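Local coordinates for ribonuclease S-F11 (Nicotiana alata, PDB 1IOO), which cleaves RNA as a secreted stylar ribonuclease of the T2 family and is associated with gametophytic self-incompatibility, at residues F2-L7 / R179-D184; Y17-E22 / E162-G167; K65-L70 / T103-A108; A140-T143 / N148-I151. One frame throughout, in Å; residues are numbered along the deposited sequence.

Contact 1: F2-L7 / R179-D184; sequences FEYLQL and RCPQSD
Where Gln6 and Cys180 come closest, their CA atoms stand 7.3 Å apart, too far for backbone pairing, so the segment 2-7 and the loop 179-184 meet through side chains alone. The first segment carries the start of strand 4-10 in the antiparallel sheet of this RNase T2 fold, and a classic beta bulge, with Glu3 and Tyr4 both facing Asp37 of strand 30-37, marks that start. Tyr4 and Gln6, two residues apart on the strand, both direct their side chains at the loop.

The contact illustrates how a phenol can pack by its far end. Tyr4 and Pro181 approach from opposite directions, and the proline ring arrives obliquely at the phenol end of the tyrosine: OH of Tyr4 lies 3.4 Å from CG of Pro181, and CZ of Tyr4 lies 3.6 Å from CD of Pro181. With chi1 of 64°, Tyr4 holds CG between its backbone N and carbonyl carbon, and from there the ring reaches the loop. Gln6 is fully extended, and its polar end works elsewhere, OE1 accepting a hydrogen bond from Lys152 NZ. Its aliphatic part faces the disulfide of Cys180 with Cys169, which ties the loop to strand 162-170, the sheet neighbour of strand 4-10.

On the loop side, NE2 of Gln182 turns back to O of Cys180, a 3.0 Å bond in the amide plane of Gln182 but well above the carbonyl plane. Across the contact, the sulfur SG of Cys180 rests 4.4 Å from CG of Gln6.

Contact 2: Y17-E22 / E162-G167; sequences YANHCE and ELYEIG
Tyr164 reaches from strand 162-170 to Ala18 at the end of helix 12-18 and Asn19 just past it, spanning a gap of 9.0 Å between the CA atoms of Tyr164 and Ala18. Its CB leaves the strand with CG anti to the backbone N (chi1 -174°), and this carries the ring out toward the helix end. Along the ring, CE1 of Tyr164 meets the methyl CB of Ala18 obliquely at 4.1 Å. Farther out, CZ still lies within 4.0 Å of Asn19 ND2, and at the tip OH of Tyr164 accepts a 3.0 Å hydrogen bond from that same ND2.

The donor sits at the edge of the tyrosine ring, in its plane, while the phenol oxygen lies in the amide plane of Asn19; the two planes are turned 56° apart and the side chains cross at about a right angle. With an N-H...O angle of 159°, the bond is fairly straight. A water donates to OD1 of Asn19 at 2.9 Å and also bonds OH of Tyr164, so the amide and phenol are linked twice, directly and through solvent. ND2 of Asn19 also bonds Phe15 O, which ties the amide back to helix 12-18.

Elsewhere in the contact, OE2 of Glu162 comes obliquely to the Tyr17 ring, 4.2 Å from CD2 of Tyr17. The carboxylate's polar partners are Ser14 and Arg195, and Arg195 in turn makes a cation-pi contact with Tyr17. The arrangement is a helix C-terminus docked on a beta strand, beside the active site of an RNase T2 fold: the Tyr164 side chain lies about 6 Å from that of the proton donor His32.

Contact 3: K65-L70 / T103-A108; sequences KHWMQL and TYFGLA
Trp67 lays the six-membered part of its indole against Phe105, the two side chains crossing at about a right angle. In this RNase T2 fold the pair joins the residue just past helix 57-66 to helix 101-113, an example of a large ring bridging a helix end and a neighbouring helix. CE2 of Phe105 stands 3.5 Å over one indole face, displaced toward the rim. Yet the ring planes are inclined at 39° with centroids 5.0 Å apart, an oblique pairing of the rings.

With CG anti to the backbone N (chi1 -160°), Trp67 turns its ring toward the helix. Tyr104 approaches the outer end of the indole, its CE1 lying 4.3 Å from CH2 of Trp67, and its CD1 lies over one face of the Phe105 ring. The phenol OH of Tyr104 bonds Leu34 O, anchoring that ring to strand 30-37. Around the cluster, Trp84 meets Trp67 edge-to-face, and Gln87, an active-site residue by similarity, touches the indole, while Tyr104 touches the catalytic His91. On the helix itself, the methyl CB of Ala108 reaches CZ3 of Trp67 at 3.6 Å.

Contact 4: A140-T143 / N148-I151; sequences AIKT and NPDI
NZ of Lys142 reaches OD1 of Asn148 at 2.6 Å, a short hydrogen bond between helix 134-145 and the segment that leads into strand 150-154. The ammonium approaches with a C=O...N angle of 156°, tilted 19° from the carbonyl plane of the amide. Lys142 gets there by running straight: CG is anti to the backbone N (chi1 -166°), and the chain stays extended beyond it. Its last methylene follows the same course, CE of Lys142 lying 3.1 Å from OD1 of Asn148. On the other side, the Asn148 CB points away from the helix, and the amide bends back to offer its oxygen to the lysine.

Behind the polar pair the contact is apolar. CG2 of Ile141 packs 3.6 Å from CB of Pro149, the branch and the proline ring crossing at a slant, while CB of Lys142 comes within 4.1 Å of CD of Pro149. The other branch of Ile141 serves the strand: its CG1 meets CD1 of Ile151 at 4.0 Å. Thus the two branches of one isoleucine contact two residues of the turning chain. Ile141 also touches Ile166 of strand 162-170, and Leu117 and Leu121 of helix 117-123, which extend the apolar layer over the sheet.

The contact is a compact helix-to-strand connection, with only four residues between the segments. Its chemistry is divided: a charged donor meets a neutral amide at the partly exposed border, and the buried interior relies on isoleucine and proline carbons. The lysine charge probably polarises the Asn148 carbonyl and favours this setting of the amide.

In the fold
Contacts 1, 2 and 4 all reach the same antiparallel sheet, in which strand 162-170 lies between strands 4-10 and 150-154. Contacts 1 and 4 are near neighbours, their centres about 12 Å apart, and are joined by a probable hydrogen bond from Cys180 N to Asn148 O. The centre of contact 2 lies about 19 Å from that of contact 1 and about 18 Å from that of contact 4. Contact 3, on the helical side, is about 21 Å from contact 4, centre to centre, but a probable bond from Glu22 N to Leu70 O links it to contact 2. Along the chain contact 1 brackets the rest, and contact 2 encloses contacts 3 and 4, in series. Contacts 1-3 lie near catalytic residues; contact 4 is structural packing away from them.

Contact 1: F2-L7 / R179-D184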
loop_
_atom_site.group_PDB
_atom_site.type_symbol
_atom_site.label_atom_id
_atom_site.label_comp_id
_atom_site.label_asym_id
_atom_site.label_seq_id
_atom_site.Cartn_x
_atom_site.Cartn_y
_atom_site.Cartn_z
ATOM N N PHE A 2 1.624 -17.565 7.857
ATOM C CA PHE A 2 1.041 -17.094 6.611
ATOM C C PHE A 2 1.984 -17.351 5.438
ATOM O O PHE A 2 3.153 -17.690 5.631
ATOM C CB PHE A 2 0.671 -15.614 6.731
ATOM C CG PHE A 2 1.828 -14.720 7.048
ATOM C CD1 PHE A 2 2.432 -13.974 6.045
ATOM C CD2 PHE A 2 2.317 -14.620 8.346
ATOM C CE1 PHE A 2 3.504 -13.140 6.325
ATOM C CE2 PHE A 2 3.395 -13.789 8.638
ATOM C CZ PHE A 2 3.989 -13.045 7.622
ATOM N N GLU A 3 1.478 -17.175 4.222
ATOM C CA GLU A 3 2.251 -17.472 3.022
ATOM C C GLU A 3 3.089 -16.290 2.537
ATOM O O GLU A 3 4.206 -16.488 2.062
ATOM C CB GLU A 3 1.313 -17.946 1.911
ATOM C CG GLU A 3 0.481 -19.160 2.309
ATOM C CD GLU A 3 -0.379 -19.683 1.179
ATOM O OE1 GLU A 3 -1.106 -18.880 0.561
ATOM O OE2 GLU A 3 -0.332 -20.904 0.912
ATOM N N TYR A 4 2.569 -15.071 2.635
ATOM C CA TYR A 4 3.327 -13.923 2.143
ATOM C C TYR A 4 2.888 -12.615 2.782
ATOM O O TYR A 4 1.864 -12.541 3.461
ATOM C CB TYR A 4 3.158 -13.811 0.620
ATOM C CG TYR A 4 1.735 -13.522 0.177
ATOM C CD1 TYR A 4 1.289 -12.212 -0.004
ATOM C CD2 TYR A 4 0.819 -14.557 -0.019
ATOM C CE1 TYR A 4 -0.032 -11.942 -0.365
ATOM C CE2 TYR A 4 -0.503 -14.299 -0.377
ATOM C CZ TYR A 4 -0.924 -12.996 -0.547
ATOM O OH TYR A 4 -2.238 -12.742 -0.871
ATOM N N LEU A 5 3.700 -11.586 2.569
ATOM C CA LEU A 5 3.402 -10.239 3.027
ATOM C C LEU A 5 3.138 -9.356 1.827
ATOM O O LEU A 5 3.910 -9.369 0.868
ATOM C CB LEU A 5 4.590 -9.633 3.778
ATOM C CG LEU A 5 4.921 -10.025 5.209
ATOM C CD1 LEU A 5 6.241 -9.370 5.591
ATOM C CD2 LEU A 5 3.809 -9.568 6.144
ATOM N N GLN A 6 2.045 -8.608 1.852
ATOM C CA GLN A 6 1.758 -7.716 0.750
ATOM C C GLN A 6 1.864 -6.265 1.174
ATOM O O GLN A 6 1.103 -5.797 2.022
ATOM C CB GLN A 6 0.358 -7.963 0.168
ATOM C CG GLN A 6 0.079 -7.022 -1.004
ATOM C CD GLN A 6 -1.299 -7.168 -1.606
ATOM O OE1 GLN A 6 -1.627 -6.496 -2.584
ATOM N NE2 GLN A 6 -2.117 -8.041 -1.028
ATOM N N LEU A 7 2.854 -5.566 0.631
ATOM C CA LEU A 7 2.968 -4.144 0.876
ATOM C C LEU A 7 2.034 -3.417 -0.072
ATOM O O LEU A 7 2.162 -3.545 -1.293
ATOM C CB LEU A 7 4.406 -3.658 0.650
ATOM C CG LEU A 7 4.608 -2.143 0.805
ATOM C CD1 LEU A 7 4.534 -1.754 2.276
ATOM C CD2 LEU A 7 5.956 -1.741 0.220
ATOM N N ARG A 179 5.317 -13.728 -5.503
ATOM C CA ARG A 179 4.285 -13.406 -6.483
ATOM C C ARG A 179 2.968 -13.047 -5.805
ATOM O O ARG A 179 2.406 -13.841 -5.050
ATOM C CB ARG A 179 4.065 -14.597 -7.429
ATOM C CG ARG A 179 3.248 -14.270 -8.677
ATOM C CD ARG A 179 2.959 -15.496 -9.542
ATOM N NE ARG A 179 2.021 -16.426 -8.915
ATOM C CZ ARG A 179 2.363 -17.596 -8.383
ATOM N NH1 ARG A 179 3.629 -17.991 -8.400
ATOM N NH2 ARG A 179 1.441 -18.373 -7.830
ATOM N N CYS A 180 2.475 -11.845 -6.077
ATOM C CA CYS A 180 1.211 -11.405 -5.507
ATOM C C CYS A 180 0.031 -11.997 -6.258
ATOM O O CYS A 180 0.071 -12.132 -7.482
ATOM C CB CYS A 180 1.035 -9.905 -5.653
ATOM S SG CYS A 180 1.949 -8.777 -4.578
ATOM N N PRO A 181 -1.032 -12.371 -5.537
ATOM C CA PRO A 181 -2.171 -12.903 -6.285
ATOM C C PRO A 181 -2.728 -11.740 -7.110
ATOM O O PRO A 181 -2.654 -10.584 -6.682
ATOM C CB PRO A 181 -3.129 -13.337 -5.181
ATOM C CG PRO A 181 -2.203 -13.759 -4.078
ATOM C CD PRO A 181 -1.155 -12.659 -4.096
ATOM N N GLN A 182 -3.256 -12.036 -8.293
ATOM C CA GLN A 182 -3.802 -10.992 -9.159
ATOM C C GLN A 182 -5.264 -10.709 -8.827
ATOM O O GLN A 182 -6.117 -11.589 -8.934
ATOM C CB GLN A 182 -3.642 -11.406 -10.620
ATOM C CG GLN A 182 -2.197 -11.705 -10.987
ATOM C CD GLN A 182 -1.312 -10.481 -10.887
ATOM O OE1 GLN A 182 -1.356 -9.607 -11.750
ATOM N NE2 GLN A 182 -0.511 -10.406 -9.829
ATOM N N SER A 183 -5.544 -9.470 -8.430
ATOM C CA SER A 183 -6.894 -9.063 -8.039
ATOM C C SER A 183 -7.813 -8.891 -9.248
ATOM O O SER A 183 -9.035 -8.913 -9.110
ATOM C CB SER A 183 -6.840 -7.754 -7.248
ATOM O OG SER A 183 -6.382 -6.682 -8.054
ATOM N N ASP A 184 -7.223 -8.709 -10.425
ATOM C CA ASP A 184 -7.992 -8.539 -11.655
ATOM C C ASP A 184 -9.112 -7.503 -11.476
ATOM O O ASP A 184 -10.252 -7.730 -11.883
ATOM C CB ASP A 184 -8.576 -9.894 -12.079
ATOM C CG ASP A 184 -9.115 -9.884 -13.497
ATOM O OD1 ASP A 184 -8.402 -9.399 -14.403
ATOM O OD2 ASP A 184 -10.246 -10.375 -13.707
#

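Contact 2: Y17-E22 / E162-G167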
loop_
_atom_site.group_PDB
_atom_site.type_symbol
_atom_site.label_atom_id
_atom_site.label_comp_id
_atom_site.label_asym_id
_atom_site.label_seq_id
_atom_site.Cartn_x
_atom_site.Cartn_y
_atom_site.Cartn_z
ATOM N N TYR A 17 -9.500 11.186 -4.521
ATOM C CA TYR A 17 -10.543 11.434 -5.504
ATOM C C TYR A 17 -11.719 10.489 -5.272
ATOM O O TYR A 17 -12.868 10.823 -5.558
ATOM C CB TYR A 17 -10.012 11.231 -6.928
ATOM C CG TYR A 17 -10.865 11.888 -7.991
ATOM C CD1 TYR A 17 -10.851 13.273 -8.159
ATOM C CD2 TYR A 17 -11.689 11.131 -8.822
ATOM C CE1 TYR A 17 -11.631 13.891 -9.127
ATOM C CE2 TYR A 17 -12.482 11.744 -9.798
ATOM C CZ TYR A 17 -12.443 13.121 -9.942
ATOM O OH TYR A 17 -13.200 13.736 -10.912
ATOM N N ALA A 18 -11.421 9.314 -4.724
ATOM C CA ALA A 18 -12.438 8.304 -4.470
ATOM C C ALA A 18 -12.914 8.334 -3.023
ATOM O O ALA A 18 -13.935 7.731 -2.685
ATOM C CB ALA A 18 -11.886 6.927 -4.798
ATOM N N ASN A 19 -12.171 9.030 -2.168
ATOM C CA ASN A 19 -12.527 9.120 -0.753
ATOM C C ASN A 19 -12.365 10.537 -0.239
ATOM O O ASN A 19 -11.701 11.363 -0.864
ATOM C CB ASN A 19 -11.622 8.206 0.081
ATOM C CG ASN A 19 -11.594 6.780 -0.431
ATOM O OD1 ASN A 19 -12.569 6.040 -0.303
ATOM N ND2 ASN A 19 -10.471 6.389 -1.022
ATOM N N HIS A 20 -12.981 10.823 0.902
ATOM C CA HIS A 20 -12.839 12.132 1.507
ATOM C C HIS A 20 -11.531 12.212 2.280
ATOM O O HIS A 20 -11.286 11.409 3.181
ATOM C CB HIS A 20 -13.998 12.430 2.456
ATOM C CG HIS A 20 -13.837 13.721 3.192
ATOM N ND1 HIS A 20 -13.821 14.943 2.553
ATOM C CD2 HIS A 20 -13.618 13.979 4.504
ATOM C CE1 HIS A 20 -13.595 15.897 3.438
ATOM N NE2 HIS A 20 -13.468 15.338 4.629
ATOM N N CYS A 21 -10.690 13.175 1.917
ATOM C CA CYS A 21 -9.401 13.346 2.578
ATOM C C CYS A 21 -9.358 14.610 3.410
ATOM O O CYS A 21 -9.889 15.648 3.017
ATOM C CB CYS A 21 -8.265 13.415 1.556
ATOM S SG CYS A 21 -7.856 11.814 0.805
ATOM N N GLU A 22 -8.714 14.511 4.568
ATOM C CA GLU A 22 -8.531 15.655 5.445
ATOM C C GLU A 22 -7.107 16.183 5.326
ATOM O O GLU A 22 -6.785 17.255 5.833
ATOM C CB GLU A 22 -8.821 15.272 6.896
ATOM C CG GLU A 22 -10.300 15.112 7.223
ATOM C CD GLU A 22 -11.079 16.411 7.085
ATOM O OE1 GLU A 22 -10.508 17.484 7.374
ATOM O OE2 GLU A 22 -12.267 16.358 6.704
ATOM N N GLU A 162 -8.781 3.630 -12.980
ATOM C CA GLU A 162 -7.596 4.403 -12.676
ATOM C C GLU A 162 -6.721 3.692 -11.662
ATOM O O GLU A 162 -7.204 2.886 -10.867
ATOM C CB GLU A 162 -7.967 5.792 -12.162
ATOM C CG GLU A 162 -8.697 5.837 -10.840
ATOM C CD GLU A 162 -8.986 7.263 -10.427
ATOM O OE1 GLU A 162 -8.105 7.903 -9.812
ATOM O OE2 GLU A 162 -10.089 7.751 -10.742
ATOM N N LEU A 163 -5.424 3.974 -11.717
ATOM C CA LEU A 163 -4.481 3.372 -10.788
ATOM C C LEU A 163 -4.777 3.850 -9.381
ATOM O O LEU A 163 -4.668 5.037 -9.089
ATOM C CB LEU A 163 -3.051 3.739 -11.189
ATOM C CG LEU A 163 -1.930 3.029 -10.425
ATOM C CD1 LEU A 163 -2.020 1.523 -10.642
ATOM C CD2 LEU A 163 -0.590 3.553 -10.911
ATOM N N TYR A 164 -5.144 2.918 -8.508
ATOM C CA TYR A 164 -5.542 3.253 -7.147
ATOM C C TYR A 164 -4.481 2.842 -6.131
ATOM O O TYR A 164 -4.087 3.633 -5.268
ATOM C CB TYR A 164 -6.862 2.540 -6.867
ATOM C CG TYR A 164 -7.513 2.874 -5.557
ATOM C CD1 TYR A 164 -8.068 4.132 -5.335
ATOM C CD2 TYR A 164 -7.627 1.912 -4.557
ATOM C CE1 TYR A 164 -8.732 4.426 -4.149
ATOM C CE2 TYR A 164 -8.285 2.193 -3.363
ATOM C CZ TYR A 164 -8.838 3.449 -3.167
ATOM O OH TYR A 164 -9.514 3.725 -2.000
ATOM N N GLU A 165 -4.028 1.596 -6.230
ATOM C CA GLU A 165 -3.010 1.071 -5.327
ATOM C C GLU A 165 -2.126 0.064 -6.043
ATOM O O GLU A 165 -2.525 -0.528 -7.043
ATOM C CB GLU A 165 -3.650 0.340 -4.137
ATOM C CG GLU A 165 -4.607 1.143 -3.291
ATOM C CD GLU A 165 -5.323 0.276 -2.260
ATOM O OE1 GLU A 165 -5.643 -0.891 -2.578
ATOM O OE2 GLU A 165 -5.580 0.764 -1.143
ATOM N N ILE A 166 -0.916 -0.112 -5.529
ATOM C CA ILE A 166 -0.004 -1.105 -6.059
ATOM C C ILE A 166 0.473 -2.008 -4.946
ATOM O O ILE A 166 0.937 -1.534 -3.912
ATOM C CB ILE A 166 1.229 -0.471 -6.726
ATOM C CG1 ILE A 166 0.792 0.337 -7.945
ATOM C CG2 ILE A 166 2.216 -1.564 -7.147
ATOM C CD1 ILE A 166 1.924 1.104 -8.600
ATOM N N GLY A 167 0.328 -3.312 -5.147
ATOM C CA GLY A 167 0.777 -4.250 -4.142
ATOM C C GLY A 167 2.037 -4.963 -4.586
ATOM O O GLY A 167 2.189 -5.342 -5.748
HETATM O O HOH W 1 -12.688 3.667 -2.012
#

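Contact 3: K65-L70 / T103-A108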
loop_
_atom_site.group_PDB
_atom_site.type_symbol
_atom_site.label_atom_id
_atom_site.label_comp_id
_atom_site.label_asym_id
_atom_site.label_seq_id
_atom_site.Cartn_x
_atom_site.Cartn_y
_atom_site.Cartn_z
ATOM N N LYS A 65 4.498 10.863 7.504
ATOM C CA LYS A 65 4.885 11.168 6.142
ATOM C C LYS A 65 4.692 9.963 5.212
ATOM O O LYS A 65 3.962 10.046 4.229
ATOM C CB LYS A 65 6.352 11.615 6.078
ATOM C CG LYS A 65 6.852 11.843 4.656
ATOM C CD LYS A 65 8.334 12.197 4.622
ATOM C CE LYS A 65 8.807 12.349 3.184
ATOM N NZ LYS A 65 10.260 12.679 3.093
ATOM N N HIS A 66 5.312 8.840 5.556
ATOM C CA HIS A 66 5.308 7.661 4.687
ATOM C C HIS A 66 4.022 6.854 4.755
ATOM O O HIS A 66 3.692 6.145 3.806
ATOM C CB HIS A 66 6.514 6.788 5.009
ATOM C CG HIS A 66 7.815 7.464 4.720
ATOM N ND1 HIS A 66 8.664 7.916 5.709
ATOM C CD2 HIS A 66 8.380 7.823 3.545
ATOM C CE1 HIS A 66 9.695 8.526 5.151
ATOM N NE2 HIS A 66 9.547 8.484 3.839
ATOM N N TRP A 67 3.327 6.927 5.883
ATOM C CA TRP A 67 2.052 6.234 6.063
ATOM C C TRP A 67 0.983 7.244 6.457
ATOM O O TRP A 67 0.188 7.018 7.367
ATOM C CB TRP A 67 2.185 5.161 7.157
ATOM C CG TRP A 67 1.125 4.070 7.131
ATOM C CD1 TRP A 67 -0.200 4.205 6.807
ATOM C CD2 TRP A 67 1.304 2.700 7.509
ATOM N NE1 TRP A 67 -0.854 3.001 6.965
ATOM C CE2 TRP A 67 0.046 2.062 7.395
ATOM C CE3 TRP A 67 2.405 1.948 7.936
ATOM C CZ2 TRP A 67 -0.139 0.709 7.692
ATOM C CZ3 TRP A 67 2.223 0.603 8.233
ATOM C CH2 TRP A 67 0.958 -0.002 8.109
ATOM N N MET A 68 0.976 8.372 5.757
ATOM C CA MET A 68 0.050 9.443 6.067
ATOM C C MET A 68 -1.384 8.947 6.119
ATOM O O MET A 68 -1.849 8.260 5.210
ATOM C CB MET A 68 0.177 10.568 5.038
ATOM C CG MET A 68 -0.496 11.861 5.475
ATOM S SD MET A 68 -0.262 13.219 4.313
ATOM C CE MET A 68 1.494 13.588 4.525
ATOM N N GLN A 69 -2.069 9.273 7.210
ATOM C CA GLN A 69 -3.472 8.916 7.370
ATOM C C GLN A 69 -4.328 9.994 6.714
ATOM O O GLN A 69 -4.780 10.937 7.358
ATOM C CB GLN A 69 -3.770 8.762 8.858
ATOM C CG GLN A 69 -2.816 7.768 9.531
ATOM C CD GLN A 69 -2.905 7.790 11.040
ATOM O OE1 GLN A 69 -3.506 6.909 11.655
ATOM N NE2 GLN A 69 -2.307 8.807 11.648
ATOM N N LEU A 70 -4.503 9.837 5.406
ATOM C CA LEU A 70 -5.163 10.807 4.538
ATOM C C LEU A 70 -6.586 11.179 4.953
ATOM O O LEU A 70 -7.038 12.277 4.643
ATOM C CB LEU A 70 -5.175 10.268 3.106
ATOM C CG LEU A 70 -3.788 9.999 2.514
ATOM C CD1 LEU A 70 -3.937 9.293 1.174
ATOM C CD2 LEU A 70 -3.032 11.311 2.365
ATOM N N THR A 103 8.592 -3.408 15.085
ATOM C CA THR A 103 9.248 -3.976 13.910
ATOM C C THR A 103 8.275 -4.159 12.750
ATOM O O THR A 103 8.692 -4.203 11.595
ATOM C CB THR A 103 9.978 -5.280 14.240
ATOM O OG1 THR A 103 9.062 -6.231 14.773
ATOM C CG2 THR A 103 11.067 -5.007 15.268
ATOM N N TYR A 104 6.983 -4.260 13.047
ATOM C CA TYR A 104 5.986 -4.348 11.990
ATOM C C TYR A 104 5.913 -3.025 11.227
ATOM O O TYR A 104 6.011 -2.992 9.996
ATOM C CB TYR A 104 4.617 -4.703 12.576
ATOM C CG TYR A 104 3.468 -4.568 11.597
ATOM C CD1 TYR A 104 2.620 -3.465 11.645
ATOM C CD2 TYR A 104 3.218 -5.553 10.641
ATOM C CE1 TYR A 104 1.542 -3.342 10.771
ATOM C CE2 TYR A 104 2.137 -5.442 9.752
ATOM C CZ TYR A 104 1.303 -4.329 9.828
ATOM O OH TYR A 104 0.235 -4.187 8.966
ATOM N N PHE A 105 5.770 -1.925 11.959
ATOM C CA PHE A 105 5.745 -0.624 11.310
ATOM C C PHE A 105 7.119 -0.276 10.736
ATOM O O PHE A 105 7.214 0.336 9.675
ATOM C CB PHE A 105 5.250 0.459 12.271
ATOM C CG PHE A 105 3.759 0.459 12.443
ATOM C CD1 PHE A 105 3.150 -0.314 13.431
ATOM C CD2 PHE A 105 2.958 1.185 11.571
ATOM C CE1 PHE A 105 1.766 -0.367 13.546
ATOM C CE2 PHE A 105 1.567 1.141 11.671
ATOM C CZ PHE A 105 0.969 0.362 12.662
ATOM N N GLY A 106 8.176 -0.696 11.425
ATOM C CA GLY A 106 9.520 -0.436 10.932
ATOM C C GLY A 106 9.743 -1.146 9.610
ATOM O O GLY A 106 10.389 -0.613 8.703
ATOM N N LEU A 107 9.218 -2.363 9.502
ATOM C CA LEU A 107 9.340 -3.131 8.263
ATOM C C LEU A 107 8.600 -2.436 7.129
ATOM O O LEU A 107 9.117 -2.322 6.018
ATOM C CB LEU A 107 8.786 -4.545 8.432
ATOM C CG LEU A 107 8.800 -5.392 7.148
ATOM C CD1 LEU A 107 10.233 -5.537 6.648
ATOM C CD2 LEU A 107 8.191 -6.759 7.407
ATOM N N ALA A 108 7.385 -1.974 7.411
ATOM C CA ALA A 108 6.600 -1.268 6.410
ATOM C C ALA A 108 7.387 -0.083 5.853
ATOM O O ALA A 108 7.434 0.131 4.645
ATOM C CB ALA A 108 5.279 -0.792 7.015
#

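Contact 4: A140-T143 / N148-I151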
loop_
_atom_site.group_PDB
_atom_site.type_symbol
_atom_site.label_atom_id
_atom_site.label_comp_id
_atom_site.label_asym_id
_atom_site.label_seq_id
_atom_site.Cartn_x
_atom_site.Cartn_y
_atom_site.Cartn_z
ATOM N N ALA A 140 6.276 -2.304 -15.958
ATOM C CA ALA A 140 7.141 -1.310 -15.337
ATOM C C ALA A 140 7.399 -1.633 -13.864
ATOM O O ALA A 140 8.538 -1.606 -13.400
ATOM C CB ALA A 140 6.519 0.076 -15.478
ATOM N N ILE A 141 6.337 -1.949 -13.131
ATOM C CA ILE A 141 6.475 -2.256 -11.712
ATOM C C ILE A 141 7.255 -3.552 -11.487
ATOM O O ILE A 141 8.064 -3.641 -10.567
ATOM C CB ILE A 141 5.084 -2.350 -11.039
ATOM C CG1 ILE A 141 4.351 -1.007 -11.177
ATOM C CG2 ILE A 141 5.225 -2.735 -9.573
ATOM C CD1 ILE A 141 5.089 0.192 -10.562
ATOM N N LYS A 142 7.038 -4.547 -12.338
ATOM C CA LYS A 142 7.716 -5.826 -12.158
ATOM C C LYS A 142 9.233 -5.693 -12.276
ATOM O O LYS A 142 9.971 -6.558 -11.802
ATOM C CB LYS A 142 7.198 -6.873 -13.145
ATOM C CG LYS A 142 7.623 -8.290 -12.769
ATOM C CD LYS A 142 6.939 -9.329 -13.635
ATOM C CE LYS A 142 7.357 -10.737 -13.225
ATOM N NZ LYS A 142 6.649 -11.740 -14.062
ATOM N N THR A 143 9.707 -4.621 -12.900
ATOM C CA THR A 143 11.152 -4.437 -13.019
ATOM C C THR A 143 11.799 -4.253 -11.653
ATOM O O THR A 143 12.998 -4.489 -11.491
ATOM C CB THR A 143 11.551 -3.238 -13.917
ATOM O OG1 THR A 143 11.074 -2.010 -13.352
ATOM C CG2 THR A 143 10.999 -3.425 -15.318
ATOM N N ASN A 148 5.578 -11.008 -9.706
ATOM C CA ASN A 148 4.371 -10.303 -10.129
ATOM C C ASN A 148 3.800 -9.398 -9.049
ATOM O O ASN A 148 3.542 -9.831 -7.925
ATOM C CB ASN A 148 3.278 -11.285 -10.546
ATOM C CG ASN A 148 3.588 -11.979 -11.846
ATOM O OD1 ASN A 148 4.476 -11.560 -12.585
ATOM N ND2 ASN A 148 2.847 -13.040 -12.146
ATOM N N PRO A 149 3.600 -8.116 -9.385
ATOM C CA PRO A 149 3.029 -7.158 -8.442
ATOM C C PRO A 149 1.523 -7.210 -8.657
ATOM O O PRO A 149 1.059 -7.879 -9.579
ATOM C CB PRO A 149 3.600 -5.835 -8.920
ATOM C CG PRO A 149 3.556 -6.012 -10.435
ATOM C CD PRO A 149 4.080 -7.434 -10.607
ATOM N N ASP A 150 0.755 -6.546 -7.802
ATOM C CA ASP A 150 -0.682 -6.490 -8.015
ATOM C C ASP A 150 -1.115 -5.065 -8.283
ATOM O O ASP A 150 -1.045 -4.209 -7.404
ATOM C CB ASP A 150 -1.475 -7.064 -6.833
ATOM C CG ASP A 150 -2.967 -7.222 -7.153
ATOM O OD1 ASP A 150 -3.298 -7.531 -8.319
ATOM O OD2 ASP A 150 -3.810 -7.056 -6.243
ATOM N N ILE A 151 -1.501 -4.800 -9.526
ATOM C CA ILE A 151 -1.976 -3.479 -9.910
ATOM C C ILE A 151 -3.469 -3.374 -9.627
ATOM O O ILE A 151 -4.269 -4.089 -10.225
ATOM C CB ILE A 151 -1.715 -3.224 -11.406
ATOM C CG1 ILE A 151 -0.245 -3.524 -11.742
ATOM C CG2 ILE A 151 -2.074 -1.791 -11.761
ATOM C CD1 ILE A 151 0.757 -2.810 -10.857
#